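D-glycero-beta-D-manno-heptose-1,7-bisphosphate 7-phosphatase (Mesorhizobium loti, PDB 2O2X) removes the C-7 phosphate of D-glycero-beta-D-manno-heptose 1,7-bisphosphate, a magnesium-dependent step in making the nucleotide-activated heptose ADP-L-glycero-beta-D-manno-heptose. Local coordinates at residues 37-42 and 77-82. Residues are numbered along the deposited sequence; the frame is centred on the assembly and turned at random.
Sequences DRDGTI and VVTNQS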
loop_
_atom_site.group_PDB
_atom_site.type_symbol
_atom_site.label_atom_id
_atom_site.label_comp_id
_atom_site.label_asym_id
_atom_site.label_seq_id
_atom_site.Cartn_x
_atom_site.Cartn_y
_atom_site.Cartn_z
ATOM N N ASP A 37 -0.255 1.616 -2.220
ATOM C CA ASP A 37 0.808 1.003 -3.018
ATOM C C ASP A 37 2.125 1.769 -2.709
ATOM O O ASP A 37 2.097 2.874 -2.140
ATOM C CB ASP A 37 0.439 1.091 -4.510
ATOM C CG ASP A 37 1.409 0.311 -5.414
ATOM O OD1 ASP A 37 2.097 -0.612 -4.980
ATOM O OD2 ASP A 37 1.441 0.623 -6.611
ATOM N N ARG A 38 3.287 1.192 -3.052
ATOM C CA ARG A 38 4.555 1.830 -2.774
ATOM C C ARG A 38 5.130 2.508 -4.040
ATOM O O ARG A 38 5.131 3.740 -4.124
ATOM C CB ARG A 38 5.545 0.872 -2.110
ATOM C CG ARG A 38 6.608 1.633 -1.308
ATOM C CD ARG A 38 7.845 0.790 -1.023
ATOM N NE ARG A 38 8.623 0.632 -2.241
ATOM C CZ ARG A 38 9.565 -0.286 -2.425
ATOM N NH1 ARG A 38 9.880 -1.141 -1.460
ATOM N NH2 ARG A 38 10.172 -0.347 -3.589
ATOM N N ASP A 39 5.615 1.735 -5.006
ATOM C CA ASP A 39 6.280 2.285 -6.179
ATOM C C ASP A 39 5.264 2.967 -7.087
ATOM O O ASP A 39 4.366 2.301 -7.625
ATOM C CB ASP A 39 7.004 1.169 -6.932
ATOM C CG ASP A 39 8.063 0.468 -6.086
ATOM O OD1 ASP A 39 8.952 1.146 -5.554
ATOM O OD2 ASP A 39 8.012 -0.778 -6.015
ATOM N N GLY A 40 5.436 4.271 -7.300
ATOM C CA GLY A 40 4.468 5.079 -8.036
ATOM C C GLY A 40 3.466 5.845 -7.181
ATOM O O GLY A 40 2.694 6.687 -7.687
ATOM N N THR A 41 3.495 5.619 -5.866
ATOM C CA THR A 41 2.530 6.200 -4.943
ATOM C C THR A 41 3.276 6.901 -3.815
ATOM O O THR A 41 3.243 8.134 -3.725
ATOM C CB THR A 41 1.527 5.132 -4.437
ATOM O OG1 THR A 41 0.764 4.653 -5.541
ATOM C CG2 THR A 41 0.560 5.685 -3.407
ATOM N N ILE A 42 4.021 6.148 -3.002
ATOM C CA ILE A 42 4.863 6.690 -1.969
ATOM C C ILE A 42 6.200 7.134 -2.505
ATOM O O ILE A 42 6.671 8.211 -2.133
ATOM C CB ILE A 42 5.054 5.641 -0.841
ATOM C CG1 ILE A 42 3.718 5.317 -0.195
ATOM C CG2 ILE A 42 6.071 6.146 0.201
ATOM C CD1 ILE A 42 3.809 4.156 0.790
ATOM N N VAL A 77 1.090 -0.554 3.740
ATOM C CA VAL A 77 1.719 -0.598 2.410
ATOM C C VAL A 77 1.463 -1.971 1.829
ATOM O O VAL A 77 1.746 -2.970 2.484
ATOM C CB VAL A 77 3.217 -0.310 2.490
ATOM C CG1 VAL A 77 3.859 -0.430 1.089
ATOM C CG2 VAL A 77 3.465 1.093 3.076
ATOM N N VAL A 78 0.932 -2.032 0.620
ATOM C CA VAL A 78 0.646 -3.317 -0.067
ATOM C C VAL A 78 1.282 -3.216 -1.453
ATOM O O VAL A 78 0.883 -2.405 -2.287
ATOM C CB VAL A 78 -0.867 -3.666 -0.155
ATOM C CG1 VAL A 78 -1.371 -4.070 1.196
ATOM C CG2 VAL A 78 -1.698 -2.495 -0.715
ATOM N N THR A 79 2.326 -4.001 -1.688
ATOM C CA THR A 79 3.178 -3.785 -2.878
ATOM C C THR A 79 3.472 -5.108 -3.574
ATOM O O THR A 79 3.880 -6.072 -2.930
ATOM C CB THR A 79 4.496 -3.036 -2.523
ATOM O OG1 THR A 79 5.348 -2.928 -3.666
ATOM C CG2 THR A 79 5.285 -3.701 -1.429
ATOM N N ASN A 80 3.298 -5.140 -4.893
ATOM C CA ASN A 80 3.783 -6.235 -5.715
ATOM C C ASN A 80 5.247 -5.931 -6.061
ATOM O O ASN A 80 5.604 -4.838 -6.491
ATOM C CB ASN A 80 3.041 -6.365 -7.048
ATOM C CG ASN A 80 1.579 -6.871 -6.941
ATOM O OD1 ASN A 80 1.129 -7.370 -5.905
ATOM N ND2 ASN A 80 0.843 -6.779 -8.067
ATOM N N GLN A 81 6.103 -6.921 -5.856
ATOM C CA GLN A 81 7.523 -6.858 -6.149
ATOM C C GLN A 81 7.908 -7.970 -7.114
ATOM O O GLN A 81 8.701 -8.881 -6.781
ATOM C CB GLN A 81 8.307 -6.924 -4.830
ATOM C CG GLN A 81 8.076 -5.709 -3.921
ATOM C CD GLN A 81 8.793 -4.473 -4.405
ATOM O OE1 GLN A 81 9.969 -4.534 -4.802
ATOM N NE2 GLN A 81 8.108 -3.332 -4.365
ATOM N N SER A 82 7.371 -7.903 -8.327
ATOM C CA SER A 82 7.582 -8.968 -9.316
ATOM C C SER A 82 9.028 -9.111 -9.728
ATOM O O SER A 82 9.413 -10.174 -10.209
ATOM C CB SER A 82 6.739 -8.721 -10.561
ATOM O OG SER A 82 7.238 -7.616 -11.297
HETATM O O HOH W 1 2.320 -3.018 -6.765
HETATM O O HOH W 2 4.691 -0.982 -5.306
HETATM O O HOH W 3 11.762 -2.851 -3.666
HETATM O O HOH W 4 6.072 -2.265 -7.239
#
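Asp37 meets the strand at Val78. Its CA-H points almost straight at the carbonyl, with CA 3.5 Å from Val78 O. CG is anti to the backbone N (chi1 -173°), which brings OD1 near Thr79 CA. Lys137 NZ makes a salt bridge to OD1 and a hydrogen bond to Val78 O, both acceptors. One water joins Asp37 OD1 to Asn80 N. A second lies 2.6 Å from both Asp37 OD1 and Thr79 OG1 and accepts from Asp39 N.

Arg38 lays CB on Val77 CG1 (3.8 Å) and beside Thr79 CB. Its chain bends at chi3 (73°), and Gln81 NE2 sits over one guanidinium face, offset toward the rim. Asp39 OD1 lies in the guanidinium plane and takes Arg38 NH2 on its syn side (2.8 Å), a salt bridge. A water links the same NH2 to Gln81 OE1.

This is motif I (DxDGT) of a HAD phosphatase, at the C-terminal end of the parallel strands of a Rossmann-like sheet. As in related enzymes, Asp37 is probably the nucleophile and a magnesium ligand, Asp39 the proton donor, and Thr79, the motif II residue, stabilises the phosphoryl group.

Asp39 OD2 accepts a bent bond (136°) from Gln81 NE2 (3.0 Å), nearly along its C-O axis. The bond from NE2 to Thr79 OG1 is straighter and in the amide plane (2.9 Å). Another water spans Asp39 OD2 and Asn80 O.

The chain turns back, with Thr41 N and Ile42 N both bonded to Arg38 O. Ile42 CD1 ends against Val77 CG2 at 3.8 Å, and the Ile42 side chain touches Val101 of helix 91-107.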